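Local coordinates for aminotransferase (PDB 6L1L), which probably catalyses a pyridoxal 5'-phosphate-dependent transamination in the biosynthesis of the dipeptide antibiotic bacilysin, at the interface of chains A and B. Coordinates in Å, arbitrary orientation; residue numbers count along the deposited sequence, not the author numbering. Chains: chain A/B, Aminotransferase.

Contacts 1 and 2 follow the same N-terminal arm of chain B across the surface of chain A, with their C-alpha centres about 10 Å apart. Residues B:Met1 and B:Glu2 belong to contact 2, B:Ile3 to B:Ser6 and B:Val8 to contact 1. A:His202 joins them, and helix 255-268 of chain A supplies residues to both. Contact 1 is held largely by backbone groups of the arm, whereas contact 2 rests mainly on the long side chain of B:Glu2. Two-fold symmetry repeats both contacts with the chains exchanged, so the arms would be swapped reciprocally and help tie the probable dimer together.

Contact 1: the interface of chains A and B. Residues chain A 112-116, 202, 260; chain B 3-6, 8.
This is an arm-exchange interface: an extended N-terminal segment of one subunit lies against a helix end of the other, a pairing that probably stabilises the dimer usual for this family of pyridoxal-phosphate aminotransferases. Its polar bonds use the arm's backbone more than its side chains. A:Asn116 has CG anti to its carbonyl carbon, which brings the side-chain amide beside the arm. Its carbonyl OD1 accepts the backbone N-H of B:Ser6 at 2.7 Å. The hydrogen bond is almost straight, 174° at the hydrogen, and lies in the carbonyl plane, so OD1 serves the first residue of helix 6-9. The other branch of the same amide, A:Asn116 ND2, is 3.2 Å from water 1. That water also bonds to the backbone carbonyl B:Thr4 O at 2.9 Å; the two branches thus hold the arm on either side of B:Pro5 and limit rotation of the amide.

Further back along the arm, the B:Ile3 backbone N-H meets the edge of the A:His202 imidazole. B:Ile3 N donates to A:His202 NE2 over 3.2 Å, only 7° out of the ring plane. This use of NE2 as acceptor suggests a neutral ring with its hydrogen on ND1. A:Leu114 CD2 supports one ring face, 3.9 Å above the plane near its centre.

Packing is tight between these anchors. The backbone oxygen A:Cys113 O sits 2.8 Å from B:Pro5 N, which has no hydrogen to donate, so this is a close contact and no hydrogen bond. B:Thr4 CG2 presses its methyl on A:Ala260 CB at 3.3 Å; the threonine chi1 of -27°, well off staggered, is consistent with some strain.

In the fold, the arm crosses the C-terminal end of helix 103-114, whose opposite end carries cofactor-binding residues, and runs between the start of strand 202-206 and helix 255-268.

Contact 2: the interface of chains A and B. Residues chain A 200, 202, 229-231, 254, 256-257; chain B 1-2.
The arm's backbone remains extended at B:Glu2, while A:Asn200, facing B:Met1, has a left-handed backbone conformation. B:Glu2 is the principal side chain here, burying 124 Å² against chain A. Its CG is anti to the carbonyl carbon, and a bend at chi2 turns the carboxylate inward between A:His202 and A:Asn254.

On one flank, B:Glu2 and A:His202 pass in opposite directions, with carboxylate and ring planes 42° apart. The carboxylate oxygen B:Glu2 OE2 lies 3.2 Å from the ring carbon A:His202 CD2, a polar C-H contact at most, because NE2 is farther off. On the other flank B:Glu2 and A:Asn254 reach toward each other tip to tip, their flat groups turned 68° apart, and OE1 comes to rest over the face of the amide near CG. B:Glu2 OE1 is 3.1 Å from A:Asn254 ND2, but the N-H, lying in the amide plane, misses it and no hydrogen bond forms.

A bond within chain A fixes that rotation of the amide: A:Asn254 OD1 accepts the A:Lys256 backbone N-H at 2.7 Å, short but bent, in the carbonyl plane, as a cap at the start of helix 255-268. B:Glu2 OE1 is also 3.5 Å from the backbone oxygen A:Thr229 O, an approach unfavourable for a charged carboxylate that could raise its pKa; the N-terminal end of helix 255-268 may be a counterweight. A:Ile257 CD1 adds an apolar group beside the carboxylate, 3.6 Å from B:Glu2 OE1.

The stem of the glutamate packs on A:Lys256: the two side chains cross obliquely, B:Glu2 CB 3.5 Å from A:Lys256 CB. At the arm's end, A:Asn200 OD1 is 3.3 Å from B:Met1 O; as modelled both can only accept, so the amide may be turned over.

Within the fold, the carboxylate enters among the starts of strands 202-206 and 231-236, the end of helix 227-230 and the N-terminal end of helix 255-268.

Contact 1: the interface of chains A and B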
ATOM      1  N   GLN A 112      -9.848  -6.592  -5.780  1.00 25.57           N
ATOM      2  CA  GLN A 112      -9.962  -5.660  -6.873  1.00 26.40           C
ATOM      3  C   GLN A 112      -9.533  -6.306  -8.175  1.00 28.27           C
ATOM      4  O   GLN A 112     -10.025  -5.940  -9.236  1.00 27.33           O
ATOM      5  CB  GLN A 112      -9.122  -4.384  -6.573  1.00 27.17           C
ATOM      6  CG  GLN A 112      -9.681  -3.509  -5.450  1.00 28.91           C
ATOM      7  CD  GLN A 112     -10.968  -2.759  -5.824  1.00 34.16           C
ATOM      8  OE1 GLN A 112     -12.015  -2.970  -5.223  1.00 36.17           O
ATOM      9  NE2 GLN A 112     -10.883  -1.882  -6.825  1.00 38.87           N
ATOM     10  N   CYS A 113      -8.576  -7.233  -8.102  1.00 22.76           N
ATOM     11  CA  CYS A 113      -8.068  -7.950  -9.266  1.00 24.07           C
ATOM     12  C   CYS A 113      -8.963  -9.083  -9.734  1.00 25.53           C
ATOM     13  O   CYS A 113      -8.797  -9.542 -10.836  1.00 25.94           O
ATOM     14  CB  CYS A 113      -6.694  -8.578  -8.946  1.00 21.70           C
ATOM     15  SG  CYS A 113      -5.392  -7.380  -8.752  1.00 28.99           S
ATOM     16  N   LEU A 114      -9.840  -9.591  -8.879  1.00 26.39           N
ATOM     17  CA  LEU A 114     -10.612 -10.812  -9.197  1.00 31.61           C
ATOM     18  C   LEU A 114     -12.135 -10.642  -9.254  1.00 32.13           C
ATOM     19  O   LEU A 114     -12.817 -11.599  -9.646  1.00 37.27           O
ATOM     20  CB  LEU A 114     -10.253 -11.954  -8.228  1.00 28.41           C
ATOM     21  CG  LEU A 114      -8.798 -12.425  -8.280  1.00 28.34           C
ATOM     22  CD1 LEU A 114      -8.503 -13.449  -7.200  1.00 28.83           C
ATOM     23  CD2 LEU A 114      -8.409 -13.025  -9.637  1.00 28.43           C
ATOM     24  N   LEU A 115     -12.644  -9.463  -8.865  1.00 29.74           N
ATOM     25  CA  LEU A 115     -14.090  -9.184  -8.801  1.00 30.60           C
ATOM     26  C   LEU A 115     -14.447  -7.954  -9.596  1.00 33.05           C
ATOM     27  O   LEU A 115     -13.836  -6.897  -9.421  1.00 32.78           O
ATOM     28  CB  LEU A 115     -14.534  -8.907  -7.346  1.00 30.41           C
ATOM     29  CG  LEU A 115     -15.052 -10.012  -6.440  1.00 32.44           C
ATOM     30  CD1 LEU A 115     -15.577  -9.393  -5.154  1.00 34.25           C
ATOM     31  CD2 LEU A 115     -16.142 -10.867  -7.066  1.00 32.24           C
ATOM     32  N   ASN A 116     -15.450  -8.087 -10.456  1.00 34.83           N
ATOM     33  CA  ASN A 116     -16.056  -6.923 -11.105  1.00 33.12           C
ATOM     34  C   ASN A 116     -17.277  -6.453 -10.318  1.00 29.81           C
ATOM     35  O   ASN A 116     -17.866  -7.228  -9.552  1.00 33.19           O
ATOM     36  CB  ASN A 116     -16.483  -7.259 -12.539  1.00 34.27           C
ATOM     37  CG  ASN A 116     -15.336  -7.701 -13.409  1.00 31.95           C
ATOM     38  OD1 ASN A 116     -14.368  -6.959 -13.604  1.00 32.46           O
ATOM     39  ND2 ASN A 116     -15.439  -8.895 -13.962  1.00 32.36           N
ATOM     40  N   HIS A 202     -12.742 -18.160  -8.312  1.00 30.35           N
ATOM     41  CA  HIS A 202     -11.374 -17.978  -7.803  1.00 29.70           C
ATOM     42  C   HIS A 202     -11.432 -18.186  -6.296  1.00 28.30           C
ATOM     43  O   HIS A 202     -12.323 -17.674  -5.611  1.00 29.55           O
ATOM     44  CB  HIS A 202     -10.791 -16.609  -8.097  1.00 27.55           C
ATOM     45  CG  HIS A 202     -10.940 -16.155  -9.505  1.00 33.45           C
ATOM     46  ND1 HIS A 202     -11.862 -15.209  -9.888  1.00 35.73           N
ATOM     47  CD2 HIS A 202     -10.234 -16.460 -10.616  1.00 39.91           C
ATOM     48  CE1 HIS A 202     -11.733 -14.968 -11.183  1.00 36.40           C
ATOM     49  NE2 HIS A 202     -10.757 -15.717 -11.644  1.00 36.63           N
ATOM     50  N   ALA A 260      -1.962 -10.456 -12.492  1.00 18.93           N
ATOM     51  CA  ALA A 260      -2.948  -9.401 -12.297  1.00 20.22           C
ATOM     52  C   ALA A 260      -2.599  -8.531 -11.101  1.00 23.23           C
ATOM     53  O   ALA A 260      -2.659  -7.300 -11.158  1.00 25.01           O
ATOM     54  CB  ALA A 260      -4.268  -9.975 -12.107  1.00 19.03           C
TER
ATOM     55  N   ILE B   3      -9.805 -15.170 -14.651  1.00 35.88           N
ATOM     56  CA  ILE B   3     -10.446 -14.010 -15.252  1.00 38.11           C
ATOM     57  C   ILE B   3     -10.140 -12.754 -14.453  1.00 35.94           C
ATOM     58  O   ILE B   3     -10.776 -12.463 -13.445  1.00 31.45           O
ATOM     59  CB  ILE B   3     -11.987 -14.193 -15.381  1.00 40.00           C
ATOM     60  CG1 ILE B   3     -12.321 -15.344 -16.345  1.00 41.69           C
ATOM     61  CG2 ILE B   3     -12.641 -12.917 -15.885  1.00 40.88           C
ATOM     62  CD1 ILE B   3     -11.931 -15.125 -17.812  1.00 42.46           C
ATOM     63  N   THR B   4      -9.178 -11.988 -14.941  1.00 35.71           N
ATOM     64  CA  THR B   4      -8.850 -10.729 -14.300  1.00 35.46           C
ATOM     65  C   THR B   4     -10.020  -9.757 -14.286  1.00 33.67           C
ATOM     66  O   THR B   4     -10.863  -9.809 -15.171  1.00 30.00           O
ATOM     67  CB  THR B   4      -7.691 -10.059 -15.013  1.00 38.88           C
ATOM     68  OG1 THR B   4      -6.870 -11.046 -15.650  1.00 43.17           O
ATOM     69  CG2 THR B   4      -6.898  -9.317 -14.025  1.00 42.12           C
ATOM     70  N   PRO B   5     -10.077  -8.864 -13.273  1.00 31.07           N
ATOM     71  CA  PRO B   5     -11.119  -7.830 -13.277  1.00 32.07           C
ATOM     72  C   PRO B   5     -11.004  -6.922 -14.491  1.00 31.92           C
ATOM     73  O   PRO B   5      -9.908  -6.764 -15.030  1.00 35.74           O
ATOM     74  CB  PRO B   5     -10.828  -7.003 -11.999  1.00 29.29           C
ATOM     75  N   SER B   6     -12.104  -6.270 -14.866  1.00 36.23           N
ATOM     76  CA  SER B   6     -12.088  -5.272 -15.957  1.00 36.65           C
ATOM     77  C   SER B   6     -11.222  -4.037 -15.617  1.00 34.67           C
ATOM     78  O   SER B   6     -10.723  -3.331 -16.504  1.00 35.04           O
ATOM     79  CB  SER B   6     -13.519  -4.861 -16.343  1.00 39.03           C
ATOM     80  OG  SER B   6     -14.228  -5.978 -16.892  1.00 35.83           O
ATOM     81  N   VAL B   8      -8.259  -4.247 -14.309  1.00 29.81           N
ATOM     82  CA  VAL B   8      -6.881  -4.572 -14.674  1.00 37.33           C
ATOM     83  C   VAL B   8      -6.687  -4.525 -16.189  1.00 38.15           C
ATOM     84  O   VAL B   8      -5.797  -3.845 -16.708  1.00 34.45           O
ATOM     85  CB  VAL B   8      -6.453  -5.949 -14.148  1.00 38.80           C
ATOM     86  CG1 VAL B   8      -5.108  -6.371 -14.755  1.00 39.20           C
ATOM     87  CG2 VAL B   8      -6.372  -5.919 -12.622  1.00 37.47           C
TER
HETATM   88  O   HOH W   1     -13.383  -9.299 -16.445  1.00 35.47           O

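Contact 2: the interface of chains A and B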
ATOM      1  N   ASN A 200     -16.096 -22.343 -11.795  1.00 38.91           N
ATOM      2  CA  ASN A 200     -15.248 -21.213 -12.117  1.00 41.96           C
ATOM      3  C   ASN A 200     -15.299 -20.131 -11.045  1.00 39.65           C
ATOM      4  O   ASN A 200     -15.850 -19.048 -11.266  1.00 42.42           O
ATOM      5  CB  ASN A 200     -15.627 -20.633 -13.497  1.00 48.55           C
ATOM      6  CG  ASN A 200     -14.609 -19.624 -14.006  1.00 56.16           C
ATOM      7  OD1 ASN A 200     -13.410 -19.709 -13.692  1.00 63.18           O
ATOM      8  ND2 ASN A 200     -15.076 -18.655 -14.801  1.00 65.59           N
ATOM      9  N   HIS A 202     -12.742 -18.160  -8.312  1.00 30.35           N
ATOM     10  CA  HIS A 202     -11.374 -17.978  -7.803  1.00 29.70           C
ATOM     11  C   HIS A 202     -11.432 -18.186  -6.296  1.00 28.30           C
ATOM     12  O   HIS A 202     -12.323 -17.674  -5.611  1.00 29.55           O
ATOM     13  CB  HIS A 202     -10.791 -16.609  -8.097  1.00 27.55           C
ATOM     14  CG  HIS A 202     -10.940 -16.155  -9.505  1.00 33.45           C
ATOM     15  ND1 HIS A 202     -11.862 -15.209  -9.888  1.00 35.73           N
ATOM     16  CD2 HIS A 202     -10.234 -16.460 -10.616  1.00 39.91           C
ATOM     17  CE1 HIS A 202     -11.733 -14.968 -11.183  1.00 36.40           C
ATOM     18  NE2 HIS A 202     -10.757 -15.717 -11.644  1.00 36.63           N
ATOM     19  N   THR A 229      -4.589 -24.263  -9.510  1.00 32.14           N
ATOM     20  CA  THR A 229      -5.391 -24.095 -10.693  1.00 35.37           C
ATOM     21  C   THR A 229      -6.480 -23.052 -10.477  1.00 31.49           C
ATOM     22  O   THR A 229      -6.746 -22.272 -11.356  1.00 28.78           O
ATOM     23  CB  THR A 229      -5.976 -25.473 -11.107  1.00 41.67           C
ATOM     24  OG1 THR A 229      -4.923 -26.240 -11.706  1.00 41.46           O
ATOM     25  CG2 THR A 229      -7.142 -25.351 -12.075  1.00 42.82           C
ATOM     26  N   VAL A 230      -7.068 -23.028  -9.293  1.00 27.79           N
ATOM     27  CA  VAL A 230      -8.219 -22.201  -9.010  1.00 30.23           C
ATOM     28  C   VAL A 230      -7.931 -20.979  -8.112  1.00 29.44           C
ATOM     29  O   VAL A 230      -8.813 -20.158  -7.906  1.00 28.50           O
ATOM     30  CB  VAL A 230      -9.343 -23.038  -8.349  1.00 31.49           C
ATOM     31  CG1 VAL A 230      -9.803 -24.159  -9.277  1.00 30.98           C
ATOM     32  CG2 VAL A 230      -8.917 -23.610  -6.989  1.00 30.90           C
ATOM     33  N   GLY A 231      -6.722 -20.859  -7.556  1.00 25.94           N
ATOM     34  CA  GLY A 231      -6.550 -19.887  -6.512  1.00 26.98           C
ATOM     35  C   GLY A 231      -5.177 -19.624  -5.945  1.00 25.06           C
ATOM     36  O   GLY A 231      -4.167 -19.828  -6.598  1.00 22.47           O
ATOM     37  N   ASN A 254      -1.754 -19.430  -8.244  1.00 22.61           N
ATOM     38  CA  ASN A 254      -1.885 -19.362  -9.680  1.00 23.06           C
ATOM     39  C   ASN A 254      -1.173 -18.175 -10.300  1.00 26.51           C
ATOM     40  O   ASN A 254      -1.369 -17.032  -9.886  1.00 22.19           O
ATOM     41  CB  ASN A 254      -3.357 -19.305 -10.066  1.00 26.02           C
ATOM     42  CG  ASN A 254      -3.557 -19.458 -11.560  1.00 30.78           C
ATOM     43  OD1 ASN A 254      -3.262 -18.541 -12.304  1.00 33.06           O
ATOM     44  ND2 ASN A 254      -4.008 -20.624 -11.999  1.00 33.21           N
ATOM     45  N   LYS A 256      -1.615 -16.634 -13.179  1.00 25.01           N
ATOM     46  CA  LYS A 256      -2.509 -15.594 -13.723  1.00 27.70           C
ATOM     47  C   LYS A 256      -2.975 -14.582 -12.659  1.00 25.31           C
ATOM     48  O   LYS A 256      -2.987 -13.355 -12.898  1.00 25.36           O
ATOM     49  CB  LYS A 256      -3.758 -16.217 -14.368  1.00 29.33           C
ATOM     50  CG  LYS A 256      -3.465 -17.295 -15.408  1.00 35.78           C
ATOM     51  CD  LYS A 256      -2.489 -16.786 -16.447  1.00 37.66           C
ATOM     52  CE  LYS A 256      -2.649 -17.520 -17.771  1.00 42.88           C
ATOM     53  NZ  LYS A 256      -2.043 -16.681 -18.851  1.00 45.29           N
ATOM     54  N   ILE A 257      -3.361 -15.104 -11.495  1.00 23.85           N
ATOM     55  CA  ILE A 257      -3.731 -14.259 -10.343  1.00 22.66           C
ATOM     56  C   ILE A 257      -2.566 -13.311 -10.005  1.00 20.13           C
ATOM     57  O   ILE A 257      -2.742 -12.127  -9.965  1.00 20.95           O
ATOM     58  CB  ILE A 257      -4.137 -15.086  -9.114  1.00 23.93           C
ATOM     59  CG1 ILE A 257      -5.382 -15.916  -9.385  1.00 25.44           C
ATOM     60  CG2 ILE A 257      -4.430 -14.177  -7.936  1.00 23.12           C
ATOM     61  CD1 ILE A 257      -5.845 -16.827  -8.263  1.00 26.00           C
TER
ATOM     62  N   MET B   1     -10.353 -21.227 -16.030  1.00 40.56           N
ATOM     63  CA  MET B   1     -10.186 -19.934 -16.771  1.00 41.65           C
ATOM     64  C   MET B   1     -10.070 -18.751 -15.816  1.00 40.75           C
ATOM     65  O   MET B   1     -11.070 -18.181 -15.388  1.00 40.90           O
ATOM     66  CB  MET B   1     -11.358 -19.700 -17.745  1.00 43.54           C
ATOM     67  N   GLU B   2      -8.836 -18.393 -15.483  1.00 42.32           N
ATOM     68  CA  GLU B   2      -8.596 -17.260 -14.587  1.00 40.64           C
ATOM     69  C   GLU B   2      -8.957 -15.962 -15.298  1.00 39.67           C
ATOM     70  O   GLU B   2      -8.498 -15.710 -16.398  1.00 34.93           O
ATOM     71  CB  GLU B   2      -7.158 -17.205 -14.123  1.00 39.38           C
ATOM     72  CG  GLU B   2      -6.666 -18.485 -13.484  1.00 42.65           C
ATOM     73  CD  GLU B   2      -7.229 -18.698 -12.109  1.00 40.91           C
ATOM     74  OE1 GLU B   2      -6.439 -18.827 -11.153  1.00 49.99           O
ATOM     75  OE2 GLU B   2      -8.459 -18.746 -11.959  1.00 50.20           O
TER